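Local coordinates for heme-binding protein A (Haemophilus parasuis 29755, PDB 3TPA) that probably binds glutathione as an extracellular solute-binding protein of family 5, although it was named for heme binding, at residues S35-L43 and P186-F194; D200-N208 and I218-T226. The protein carries 1 engineered substitution. All blocks are in the same frame, centred on the assembly; numbering follows the deposited sequence.

Interaction 1: residues S35-L43 and P186-F194; sequences SSQQVYNRL and PIGTGPFIF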
ATOM      1  N   SER A  35       5.573  12.956   7.901  1.00 19.03           N
ATOM      2  CA  SER A  35       5.271  12.797   9.327  1.00 19.62           C
ATOM      3  C   SER A  35       5.730  11.454   9.922  1.00 19.26           C
ATOM      4  O   SER A  35       6.820  11.346  10.471  1.00 21.29           O
ATOM      5  CB  SER A  35       3.780  13.017   9.587  1.00 22.01           C
ATOM      6  OG  SER A  35       2.989  12.130   8.815  1.00 21.55           O
ATOM      7  N   SER A  36       4.899  10.430   9.797  1.00 15.81           N
ATOM      8  CA  SER A  36       5.172   9.136  10.408  1.00 13.42           C
ATOM      9  C   SER A  36       6.558   8.608  10.058  1.00 17.55           C
ATOM     10  O   SER A  36       7.206   7.958  10.882  1.00 17.83           O
ATOM     11  CB  SER A  36       4.096   8.125   9.995  1.00 17.20           C
ATOM     12  OG  SER A  36       3.762   8.314   8.625  1.00 20.27           O
ATOM     13  N   GLN A  37       7.010   8.880   8.835  1.00 15.70           N
ATOM     14  CA  GLN A  37       8.224   8.256   8.332  1.00 17.18           C
ATOM     15  C   GLN A  37       9.472   8.853   8.953  1.00 18.82           C
ATOM     16  O   GLN A  37      10.489   8.179   9.022  1.00 16.22           O
ATOM     17  CB  GLN A  37       8.303   8.296   6.793  1.00 17.97           C
ATOM     18  CG  GLN A  37       7.375   7.312   6.071  1.00 14.45           C
ATOM     19  CD  GLN A  37       7.817   5.853   6.182  1.00 16.74           C
ATOM     20  OE1 GLN A  37       8.959   5.510   5.893  1.00 19.03           O
ATOM     21  NE2 GLN A  37       6.898   4.991   6.587  1.00 16.78           N
ATOM     22  N   GLN A  38       9.399  10.103   9.404  1.00 13.69           N
ATOM     23  CA  GLN A  38      10.579  10.766   9.977  1.00 13.01           C
ATOM     24  C   GLN A  38      10.437  11.059  11.473  1.00 20.18           C
ATOM     25  O   GLN A  38      11.414  11.005  12.222  1.00 21.16           O
ATOM     26  CB  GLN A  38      10.844  12.106   9.277  1.00 15.53           C
ATOM     27  CG  GLN A  38      10.634  12.146   7.758  1.00 15.93           C
ATOM     28  CD  GLN A  38      11.389  11.072   6.973  1.00 17.80           C
ATOM     29  OE1 GLN A  38      12.434  10.575   7.379  1.00 17.35           O
ATOM     30  NE2 GLN A  38      10.844  10.720   5.827  1.00 15.27           N
ATOM     31  N   VAL A  39       9.221  11.406  11.886  1.00 13.41           N
ATOM     32  CA  VAL A  39       8.968  11.998  13.202  1.00 14.90           C
ATOM     33  C   VAL A  39       8.441  11.000  14.264  1.00 21.81           C
ATOM     34  O   VAL A  39       8.640  11.204  15.460  1.00 25.44           O
ATOM     35  CB  VAL A  39       7.976  13.170  13.061  1.00 17.49           C
ATOM     36  CG1 VAL A  39       7.667  13.807  14.419  1.00 16.28           C
ATOM     37  CG2 VAL A  39       8.533  14.216  12.070  1.00 13.28           C
ATOM     38  N   TYR A  40       7.783   9.929  13.825  1.00 15.07           N
ATOM     39  CA  TYR A  40       7.128   8.979  14.739  1.00 17.84           C
ATOM     40  C   TYR A  40       7.725   7.567  14.673  1.00 22.11           C
ATOM     41  O   TYR A  40       8.547   7.278  13.806  1.00 17.46           O
ATOM     42  CB  TYR A  40       5.638   8.885  14.393  1.00 15.62           C
ATOM     43  CG  TYR A  40       4.832  10.140  14.690  1.00 17.52           C
ATOM     44  CD1 TYR A  40       4.323  10.361  15.956  1.00 18.95           C
ATOM     45  CD2 TYR A  40       4.551  11.080  13.700  1.00 18.27           C
ATOM     46  CE1 TYR A  40       3.573  11.483  16.249  1.00 21.07           C
ATOM     47  CE2 TYR A  40       3.790  12.222  13.987  1.00 13.75           C
ATOM     48  CZ  TYR A  40       3.306  12.409  15.274  1.00 19.10           C
ATOM     49  OH  TYR A  40       2.549  13.518  15.618  1.00 20.10           O
ATOM     50  N   ASN A  41       7.289   6.704  15.598  1.00 19.46           N
ATOM     51  CA  ASN A  41       7.542   5.259  15.557  1.00 15.91           C
ATOM     52  C   ASN A  41       6.256   4.510  15.738  1.00 17.18           C
ATOM     53  O   ASN A  41       5.263   5.092  16.165  1.00 17.12           O
ATOM     54  CB  ASN A  41       8.490   4.823  16.671  1.00 11.32           C
ATOM     55  CG  ASN A  41       9.919   5.234  16.404  1.00 21.32           C
ATOM     56  OD1 ASN A  41      10.499   6.042  17.129  1.00 20.32           O
ATOM     57  ND2 ASN A  41      10.489   4.690  15.341  1.00 16.40           N
ATOM     58  N   ARG A  42       6.284   3.215  15.422  1.00 18.76           N
ATOM     59  CA  ARG A  42       5.161   2.315  15.665  1.00 13.69           C
ATOM     60  C   ARG A  42       5.592   1.248  16.658  1.00 14.81           C
ATOM     61  O   ARG A  42       6.767   1.133  16.961  1.00 14.25           O
ATOM     62  CB  ARG A  42       4.730   1.634  14.356  1.00 13.68           C
ATOM     63  CG  ARG A  42       3.795   2.456  13.459  1.00 21.35           C
ATOM     64  CD  ARG A  42       4.384   3.790  13.000  1.00 13.57           C
ATOM     65  NE  ARG A  42       5.624   3.607  12.256  1.00 14.15           N
ATOM     66  CZ  ARG A  42       6.437   4.601  11.929  1.00 21.19           C
ATOM     67  NH1 ARG A  42       6.120   5.833  12.278  1.00 15.07           N
ATOM     68  NH2 ARG A  42       7.559   4.367  11.261  1.00 18.35           N
ATOM     69  N   LEU A  43       4.635   0.463  17.159  1.00 15.51           N
ATOM     70  CA  LEU A  43       4.924  -0.610  18.113  1.00 14.06           C
ATOM     71  C   LEU A  43       5.965  -1.571  17.539  1.00 14.66           C
ATOM     72  O   LEU A  43       6.983  -1.851  18.181  1.00 16.77           O
ATOM     73  CB  LEU A  43       3.643  -1.354  18.508  1.00 16.35           C
ATOM     74  CG  LEU A  43       2.767  -0.646  19.554  1.00 18.29           C
ATOM     75  CD1 LEU A  43       1.426  -1.338  19.705  1.00 17.14           C
ATOM     76  CD2 LEU A  43       3.501  -0.587  20.904  1.00 17.47           C
ATOM     77  N   PRO A 186       3.802  18.183  14.946  1.00 24.51           N
ATOM     78  CA  PRO A 186       3.984  16.800  15.409  1.00 21.37           C
ATOM     79  C   PRO A 186       5.149  16.620  16.373  1.00 24.75           C
ATOM     80  O   PRO A 186       6.215  17.210  16.197  1.00 28.89           O
ATOM     81  CB  PRO A 186       4.217  16.016  14.105  1.00 22.50           C
ATOM     82  CG  PRO A 186       4.688  17.063  13.108  1.00 24.31           C
ATOM     83  CD  PRO A 186       3.961  18.317  13.488  1.00 22.95           C
ATOM     84  N   ILE A 187       4.917  15.803  17.397  1.00 18.99           N
ATOM     85  CA  ILE A 187       5.915  15.450  18.403  1.00 13.41           C
ATOM     86  C   ILE A 187       5.901  13.937  18.455  1.00 18.97           C
ATOM     87  O   ILE A 187       4.855  13.334  18.665  1.00 20.05           O
ATOM     88  CB  ILE A 187       5.523  15.988  19.799  1.00 19.49           C
ATOM     89  CG1 ILE A 187       5.851  17.480  19.930  1.00 20.54           C
ATOM     90  CG2 ILE A 187       6.185  15.177  20.923  1.00 16.67           C
ATOM     91  CD1 ILE A 187       7.340  17.786  19.892  1.00 18.17           C
ATOM     92  N   GLY A 188       7.052  13.308  18.262  1.00 18.20           N
ATOM     93  CA  GLY A 188       7.101  11.868  18.366  1.00 13.78           C
ATOM     94  C   GLY A 188       8.370  11.361  18.988  1.00 20.11           C
ATOM     95  O   GLY A 188       9.107  12.104  19.630  1.00 21.99           O
ATOM     96  N   THR A 189       8.620  10.074  18.806  1.00 18.18           N
ATOM     97  CA  THR A 189       9.829   9.473  19.341  1.00 20.27           C
ATOM     98  C   THR A 189      10.842   9.241  18.226  1.00 19.45           C
ATOM     99  O   THR A 189      11.920   8.713  18.476  1.00 17.25           O
ATOM    100  CB  THR A 189       9.525   8.119  20.028  1.00 20.84           C
ATOM    101  OG1 THR A 189       8.933   7.219  19.079  1.00 18.30           O
ATOM    102  CG2 THR A 189       8.569   8.315  21.201  1.00 15.53           C
ATOM    103  N   GLY A 190      10.480   9.644  17.006  1.00 14.41           N
ATOM    104  CA  GLY A 190      11.208   9.266  15.808  1.00 11.09           C
ATOM    105  C   GLY A 190      12.580   9.888  15.608  1.00 19.14           C
ATOM    106  O   GLY A 190      13.021  10.723  16.392  1.00 19.86           O
ATOM    107  N   PRO A 191      13.267   9.469  14.536  1.00 22.74           N
ATOM    108  CA  PRO A 191      14.655   9.856  14.231  1.00 21.22           C
ATOM    109  C   PRO A 191      14.837  11.311  13.818  1.00 25.17           C
ATOM    110  O   PRO A 191      15.967  11.790  13.872  1.00 21.39           O
ATOM    111  CB  PRO A 191      15.038   8.913  13.076  1.00 21.44           C
ATOM    112  CG  PRO A 191      13.724   8.515  12.456  1.00 20.31           C
ATOM    113  CD  PRO A 191      12.758   8.441  13.607  1.00 20.27           C
ATOM    114  N   PHE A 192      13.768  11.997  13.415  1.00 17.32           N
ATOM    115  CA  PHE A 192      13.862  13.409  13.061  1.00 17.30           C
ATOM    116  C   PHE A 192      12.826  14.244  13.796  1.00 26.07           C
ATOM    117  O   PHE A 192      11.728  13.773  14.102  1.00 21.05           O
ATOM    118  CB  PHE A 192      13.740  13.616  11.543  1.00 16.05           C
ATOM    119  CG  PHE A 192      14.857  12.977  10.758  1.00 16.38           C
ATOM    120  CD1 PHE A 192      16.060  13.641  10.575  1.00 23.78           C
ATOM    121  CD2 PHE A 192      14.709  11.712  10.220  1.00 23.36           C
ATOM    122  CE1 PHE A 192      17.091  13.062   9.864  1.00 22.96           C
ATOM    123  CE2 PHE A 192      15.738  11.119   9.510  1.00 24.19           C
ATOM    124  CZ  PHE A 192      16.939  11.805   9.334  1.00 23.22           C
ATOM    125  N   ILE A 193      13.205  15.487  14.082  1.00 22.26           N
ATOM    126  CA  ILE A 193      12.364  16.458  14.773  1.00 25.08           C
ATOM    127  C   ILE A 193      11.838  17.511  13.801  1.00 24.97           C
ATOM    128  O   ILE A 193      12.609  18.135  13.064  1.00 28.23           O
ATOM    129  CB  ILE A 193      13.176  17.181  15.850  1.00 30.52           C
ATOM    130  CG1 ILE A 193      13.627  16.184  16.930  1.00 32.14           C
ATOM    131  CG2 ILE A 193      12.366  18.337  16.445  1.00 25.94           C
ATOM    132  CD1 ILE A 193      14.752  16.703  17.810  1.00 37.56           C
ATOM    133  N   PHE A 194      10.529  17.703  13.788  1.00 18.75           N
ATOM    134  CA  PHE A 194       9.912  18.739  12.963  1.00 19.23           C
ATOM    135  C   PHE A 194      10.312  20.128  13.476  1.00 29.30           C
ATOM    136  O   PHE A 194       9.982  20.504  14.605  1.00 27.53           O
ATOM    137  CB  PHE A 194       8.389  18.548  12.991  1.00 23.75           C
ATOM    138  CG  PHE A 194       7.600  19.633  12.300  1.00 22.42           C
ATOM    139  CD1 PHE A 194       7.426  19.626  10.927  1.00 28.31           C
ATOM    140  CD2 PHE A 194       6.990  20.637  13.041  1.00 24.61           C
ATOM    141  CE1 PHE A 194       6.679  20.617  10.297  1.00 28.89           C
ATOM    142  CE2 PHE A 194       6.243  21.626  12.424  1.00 25.57           C
ATOM    143  CZ  PHE A 194       6.086  21.621  11.053  1.00 28.82           C
TER
HETATM  144  O   HOH W   1       1.986  15.111  17.617  1.00 14.40           O
HETATM  145  O   HOH W   2       6.285   8.023  17.954  1.00 13.80           O
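The carboxamide oxygen of N41 accepts the hydroxyl of T189: OG1 lies 2.8 Å from OD1, in the plane of the amide and on one of the oxygen's lone pairs. A chi1 of 59° puts T189 OG1 between the backbone N and the carbonyl carbon of its own residue, and from there it meets the amide. The other end of that amide, ND2, is hydrogen-bonded to E45 OE1 and Y211 OH, so partners on both sides fix its rotation. Backbone bonds carry the contact onward. The carbonyl of V39 takes the N-H of G190 at 2.9 Å, while Q38 O receives F192 N at 2.8 Å. G188 and G190 lie close against V39 and Y40, and G188 CA stands 3.4 Å from V39 O. V39 CA-H points to F192 O, 3.4 Å from CA, and its methyl CG1 packs against P186 CB. The Y40 ring crosses the P186 side chain at about a right angle, its OH 3.4 Å from P186 CB. Beyond Q38 O, the Q38 side chain runs alongside F192 in the same direction, amide and ring planes 60° apart, and its NE2 is held by the carbonyls of T505 and N33. The contact thus joins the short helix 36-39 and the loop after it to the loop leading into edge strand 192-194. Water meets the backbone N-H groups of N41, T189 and I187, and the N41 amide is held at both ends, in a contact that is almost wholly buried.

Interaction 2: residues D200-N208 and I218-T226; sequences DHAVRYTAN and IERLIFSIT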
ATOM      1  N   ASP A 200       7.576  28.964   3.693  1.00 63.82           N
ATOM      2  CA  ASP A 200       6.666  28.453   2.678  1.00 71.04           C
ATOM      3  C   ASP A 200       7.398  27.729   1.541  1.00 64.39           C
ATOM      4  O   ASP A 200       8.543  28.054   1.194  1.00 61.53           O
ATOM      5  CB  ASP A 200       5.744  29.551   2.132  1.00 83.12           C
ATOM      6  CG  ASP A 200       4.571  28.985   1.339  1.00 89.02           C
ATOM      7  OD1 ASP A 200       4.133  27.852   1.653  1.00 88.53           O
ATOM      8  OD2 ASP A 200       4.093  29.667   0.407  1.00 91.44           O
ATOM      9  N   HIS A 201       6.714  26.741   0.974  1.00 54.86           N
ATOM     10  CA  HIS A 201       7.276  25.886  -0.061  1.00 49.01           C
ATOM     11  C   HIS A 201       8.317  24.897   0.494  1.00 44.08           C
ATOM     12  O   HIS A 201       9.073  24.303  -0.277  1.00 37.55           O
ATOM     13  CB  HIS A 201       7.872  26.731  -1.205  1.00 51.41           C
ATOM     14  CG  HIS A 201       6.964  27.820  -1.700  1.00 52.77           C
ATOM     15  ND1 HIS A 201       6.003  27.608  -2.664  1.00 53.15           N
ATOM     16  CD2 HIS A 201       6.888  29.131  -1.372  1.00 55.53           C
ATOM     17  CE1 HIS A 201       5.365  28.741  -2.905  1.00 53.68           C
ATOM     18  NE2 HIS A 201       5.883  29.681  -2.135  1.00 52.13           N
ATOM     19  N   ALA A 202       8.353  24.714   1.818  1.00 36.42           N
ATOM     20  CA  ALA A 202       9.311  23.781   2.417  1.00 36.26           C
ATOM     21  C   ALA A 202       8.926  23.197   3.793  1.00 39.76           C
ATOM     22  O   ALA A 202       8.287  23.859   4.614  1.00 42.73           O
ATOM     23  CB  ALA A 202      10.692  24.414   2.492  1.00 29.74           C
ATOM     24  N   VAL A 203       9.333  21.951   4.036  1.00 32.77           N
ATOM     25  CA  VAL A 203       9.208  21.346   5.367  1.00 33.01           C
ATOM     26  C   VAL A 203      10.601  20.972   5.888  1.00 27.74           C
ATOM     27  O   VAL A 203      11.345  20.265   5.222  1.00 28.41           O
ATOM     28  CB  VAL A 203       8.283  20.118   5.372  1.00 32.72           C
ATOM     29  CG1 VAL A 203       7.978  19.701   6.785  1.00 29.46           C
ATOM     30  CG2 VAL A 203       6.983  20.404   4.632  1.00 30.66           C
ATOM     31  N   ARG A 204      10.958  21.457   7.074  1.00 23.99           N
ATOM     32  CA  ARG A 204      12.315  21.277   7.591  1.00 25.16           C
ATOM     33  C   ARG A 204      12.412  20.404   8.842  1.00 27.77           C
ATOM     34  O   ARG A 204      11.580  20.506   9.744  1.00 31.99           O
ATOM     35  CB  ARG A 204      12.948  22.644   7.877  1.00 31.14           C
ATOM     36  CG  ARG A 204      13.381  23.398   6.629  1.00 35.38           C
ATOM     37  CD  ARG A 204      14.102  24.702   6.996  1.00 38.96           C
ATOM     38  NE  ARG A 204      14.856  25.250   5.872  1.00 51.58           N
ATOM     39  CZ  ARG A 204      14.312  25.940   4.876  1.00 58.80           C
ATOM     40  NH1 ARG A 204      13.007  26.162   4.860  1.00 61.08           N
ATOM     41  NH2 ARG A 204      15.071  26.402   3.895  1.00 61.38           N
ATOM     42  N   TYR A 205      13.443  19.562   8.899  1.00 23.92           N
ATOM     43  CA  TYR A 205      13.646  18.657  10.031  1.00 25.13           C
ATOM     44  C   TYR A 205      15.081  18.686  10.504  1.00 26.61           C
ATOM     45  O   TYR A 205      15.990  18.979   9.734  1.00 30.30           O
ATOM     46  CB  TYR A 205      13.320  17.197   9.672  1.00 26.74           C
ATOM     47  CG  TYR A 205      11.973  16.998   9.041  1.00 19.96           C
ATOM     48  CD1 TYR A 205      10.902  16.488   9.768  1.00 20.18           C
ATOM     49  CD2 TYR A 205      11.774  17.314   7.718  1.00 22.05           C
ATOM     50  CE1 TYR A 205       9.654  16.311   9.177  1.00 22.55           C
ATOM     51  CE2 TYR A 205      10.539  17.143   7.118  1.00 24.91           C
ATOM     52  CZ  TYR A 205       9.486  16.641   7.846  1.00 25.11           C
ATOM     53  OH  TYR A 205       8.271  16.486   7.230  1.00 22.31           O
ATOM     54  N   THR A 206      15.264  18.337  11.772  1.00 27.80           N
ATOM     55  CA  THR A 206      16.581  18.175  12.375  0.50 30.19           C
ATOM     56  C   THR A 206      16.699  16.811  13.028  1.00 25.13           C
ATOM     57  O   THR A 206      15.721  16.291  13.557  1.00 27.64           O
ATOM     58  CB  THR A 206      16.810  19.235  13.460  0.50 36.72           C
ATOM     59  OG1 THR A 206      16.786  20.539  12.863  0.50 38.63           O
ATOM     60  CG2 THR A 206      18.151  19.012  14.139  0.50 41.93           C
ATOM     61  N   ALA A 207      17.891  16.229  13.012  1.00 23.56           N
ATOM     62  CA  ALA A 207      18.085  14.923  13.633  1.00 23.54           C
ATOM     63  C   ALA A 207      17.815  14.957  15.137  1.00 28.98           C
ATOM     64  O   ALA A 207      18.174  15.910  15.831  1.00 24.74           O
ATOM     65  CB  ALA A 207      19.491  14.401  13.362  1.00 19.85           C
ATOM     66  N   ASN A 208      17.180  13.897  15.625  1.00 25.92           N
ATOM     67  CA  ASN A 208      16.960  13.689  17.045  1.00 25.22           C
ATOM     68  C   ASN A 208      18.183  13.038  17.684  1.00 29.90           C
ATOM     69  O   ASN A 208      18.503  11.878  17.407  1.00 22.33           O
ATOM     70  CB  ASN A 208      15.735  12.796  17.248  1.00 24.37           C
ATOM     71  CG  ASN A 208      15.478  12.476  18.705  1.00 32.32           C
ATOM     72  OD1 ASN A 208      16.042  13.106  19.604  1.00 28.55           O
ATOM     73  ND2 ASN A 208      14.610  11.491  18.949  1.00 29.99           N
ATOM     74  N   ILE A 218      22.336  11.956   9.101  1.00 35.02           N
ATOM     75  CA  ILE A 218      22.042  13.263   8.504  1.00 30.14           C
ATOM     76  C   ILE A 218      21.471  14.264   9.508  1.00 29.69           C
ATOM     77  O   ILE A 218      20.455  14.003  10.158  1.00 31.18           O
ATOM     78  CB  ILE A 218      21.076  13.141   7.314  1.00 27.07           C
ATOM     79  CG1 ILE A 218      21.700  12.282   6.221  1.00 27.13           C
ATOM     80  CG2 ILE A 218      20.732  14.516   6.758  1.00 37.73           C
ATOM     81  CD1 ILE A 218      20.709  11.820   5.185  1.00 29.37           C
ATOM     82  N   GLU A 219      22.106  15.426   9.609  1.00 27.51           N
ATOM     83  CA  GLU A 219      21.709  16.417  10.603  1.00 34.21           C
ATOM     84  C   GLU A 219      20.477  17.242  10.244  1.00 32.71           C
ATOM     85  O   GLU A 219      19.735  17.656  11.128  1.00 32.54           O
ATOM     86  CB  GLU A 219      22.885  17.350  10.924  1.00 46.31           C
ATOM     87  CG  GLU A 219      23.880  16.738  11.891  1.00 58.07           C
ATOM     88  CD  GLU A 219      23.356  16.711  13.315  1.00 68.77           C
ATOM     89  OE1 GLU A 219      23.839  15.878  14.111  1.00 74.95           O
ATOM     90  OE2 GLU A 219      22.467  17.531  13.643  1.00 70.06           O
ATOM     91  N   ARG A 220      20.270  17.525   8.959  1.00 28.17           N
ATOM     92  CA  ARG A 220      19.124  18.346   8.530  1.00 31.15           C
ATOM     93  C   ARG A 220      18.470  17.814   7.253  1.00 34.66           C
ATOM     94  O   ARG A 220      19.135  17.427   6.283  1.00 34.07           O
ATOM     95  CB  ARG A 220      19.522  19.810   8.277  1.00 37.16           C
ATOM     96  CG  ARG A 220      19.091  20.825   9.343  1.00 48.43           C
ATOM     97  CD  ARG A 220      20.176  21.888   9.557  1.00 60.28           C
ATOM     98  NE  ARG A 220      21.494  21.302   9.777  1.00 73.42           N
ATOM     99  CZ  ARG A 220      22.652  21.911   9.582  1.00 78.37           C
ATOM    100  NH1 ARG A 220      23.765  21.250   9.837  1.00 80.70           N
ATOM    101  NH2 ARG A 220      22.711  23.171   9.144  1.00 77.33           N
ATOM    102  N   LEU A 221      17.150  17.846   7.269  1.00 27.48           N
ATOM    103  CA  LEU A 221      16.335  17.333   6.196  1.00 28.55           C
ATOM    104  C   LEU A 221      15.496  18.491   5.673  1.00 33.03           C
ATOM    105  O   LEU A 221      14.785  19.145   6.441  1.00 28.44           O
ATOM    106  CB  LEU A 221      15.414  16.247   6.752  1.00 28.60           C
ATOM    107  CG  LEU A 221      15.328  14.851   6.150  1.00 32.34           C
ATOM    108  CD1 LEU A 221      16.702  14.206   5.965  1.00 33.37           C
ATOM    109  CD2 LEU A 221      14.433  13.990   7.065  1.00 25.34           C
ATOM    110  N   ILE A 222      15.582  18.762   4.373  1.00 24.69           N
ATOM    111  CA  ILE A 222      14.697  19.746   3.767  1.00 25.68           C
ATOM    112  C   ILE A 222      13.806  19.098   2.720  1.00 26.54           C
ATOM    113  O   ILE A 222      14.302  18.556   1.734  1.00 24.41           O
ATOM    114  CB  ILE A 222      15.470  20.902   3.107  1.00 30.36           C
ATOM    115  CG1 ILE A 222      16.414  21.557   4.114  1.00 33.18           C
ATOM    116  CG2 ILE A 222      14.504  21.930   2.545  1.00 29.81           C
ATOM    117  CD1 ILE A 222      17.334  22.595   3.501  1.00 42.61           C
ATOM    118  N   PHE A 223      12.493  19.157   2.937  1.00 26.18           N
ATOM    119  CA  PHE A 223      11.533  18.786   1.903  1.00 25.41           C
ATOM    120  C   PHE A 223      11.164  20.038   1.096  1.00 27.07           C
ATOM    121  O   PHE A 223      10.414  20.887   1.581  1.00 24.27           O
ATOM    122  CB  PHE A 223      10.260  18.201   2.510  1.00 28.37           C
ATOM    123  CG  PHE A 223      10.405  16.788   3.057  1.00 25.37           C
ATOM    124  CD1 PHE A 223       9.299  15.963   3.143  1.00 23.24           C
ATOM    125  CD2 PHE A 223      11.629  16.310   3.494  1.00 23.41           C
ATOM    126  CE1 PHE A 223       9.411  14.663   3.652  1.00 22.89           C
ATOM    127  CE2 PHE A 223      11.752  15.024   4.004  1.00 28.12           C
ATOM    128  CZ  PHE A 223      10.638  14.199   4.082  1.00 21.01           C
ATOM    129  N   SER A 224      11.684  20.146  -0.126  1.00 24.76           N
ATOM    130  CA  SER A 224      11.433  21.317  -0.962  0.56 24.74           C
ATOM    131  C   SER A 224      10.353  21.056  -2.006  1.00 25.36           C
ATOM    132  O   SER A 224      10.516  20.211  -2.881  1.00 25.14           O
ATOM    133  CB  SER A 224      12.720  21.769  -1.651  0.56 28.26           C
ATOM    134  OG  SER A 224      12.452  22.779  -2.614  0.56 23.28           O
ATOM    135  N   ILE A 225       9.246  21.786  -1.916  1.00 23.30           N
ATOM    136  CA  ILE A 225       8.156  21.585  -2.872  1.00 29.14           C
ATOM    137  C   ILE A 225       8.564  22.109  -4.247  1.00 36.09           C
ATOM    138  O   ILE A 225       8.816  23.302  -4.431  1.00 37.45           O
ATOM    139  CB  ILE A 225       6.832  22.255  -2.445  1.00 28.68           C
ATOM    140  CG1 ILE A 225       6.225  21.548  -1.234  1.00 34.86           C
ATOM    141  CG2 ILE A 225       5.823  22.219  -3.582  1.00 24.20           C
ATOM    142  CD1 ILE A 225       6.990  21.756   0.050  1.00 38.58           C
ATOM    143  N   THR A 226       8.598  21.197  -5.207  1.00 30.36           N
ATOM    144  CA  THR A 226       9.113  21.462  -6.533  1.00 26.68           C
ATOM    145  C   THR A 226       8.147  20.819  -7.501  1.00 20.47           C
ATOM    146  O   THR A 226       8.332  19.669  -7.886  1.00 24.77           O
ATOM    147  CB  THR A 226      10.483  20.805  -6.705  1.00 28.93           C
ATOM    148  OG1 THR A 226      11.275  21.023  -5.527  1.00 21.64           O
ATOM    149  CG2 THR A 226      11.206  21.363  -7.944  1.00 25.39           C
TER
HETATM  150  O   HOH W   3      10.263  25.200  -2.786  1.00 47.34           O
HETATM  151  O   HOH W   4      20.479  17.314  15.626  1.00 62.09           O
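Y205 reaches from its strand over L221 to F223, and its atoms can be taken in order. CB rests 3.7 Å from L221 CB, its partner in a hydrogen-bonded antiparallel pair. With CG anti to the carbonyl carbon (chi1 -52°), the ring swings along the neighbouring strand, and CD2 brings its edge to L221 O, which lies in the ring plane. Farther out, CE2 stands over the centre of the F223 ring, 3.9 Å from F223 CD2. The result is an edge-to-face pair with centroids 5.0 Å apart and planes at 52°, inclined rather than strictly perpendicular. At the tip, OH passes the rim of F223 and is hydrogen-bonded to the carbonyl of A34. Underneath runs a regular antiparallel ladder. V203 and F223 exchange both N-H groups, as do Y205 and L221, and the bond from F223 N to V203 O is 2.8 Å long. At the non-hydrogen-bonded positions CA-H groups approach carbonyl oxygens, as A202 CA does F223 O (3.2 Å). R204, I222 and R220 project from the other face, which is partly exposed. Water reaches both ends of the ladder: one molecule joins H201 O to I225 O, and another joins A207 O to E219 OE2, while E219 OE1 forms a salt bridge with K215. The two are inner strands of a mixed sheet, 202-207 bordered by strand 192-194 and 220-225 by strand 9-14. Helix 36-39 covers the face bearing Y205, L221 and F223, with V39 against Y205 and Q38 against L221 and F223.

Followed from the N terminus, the chain passes strand 9-14 and helix 36-39, and only 142 residues later does interaction 1 bring P186-F194 back to S35-L43, closing a long loop that includes the five-stranded antiparallel sheet. Interaction 2 then closes an antiparallel hairpin between neighbouring strands, with nine residues between its segments. The two loops are in series, neither nested nor crossed. They meet in one mixed sheet, where strand 192-194 lies beside 202-207: I193 N is 2.7 Å from T206 O, a probable hydrogen bond. Together they tie an early helix to this sheet, with F192 reaching the start of segment 218-226.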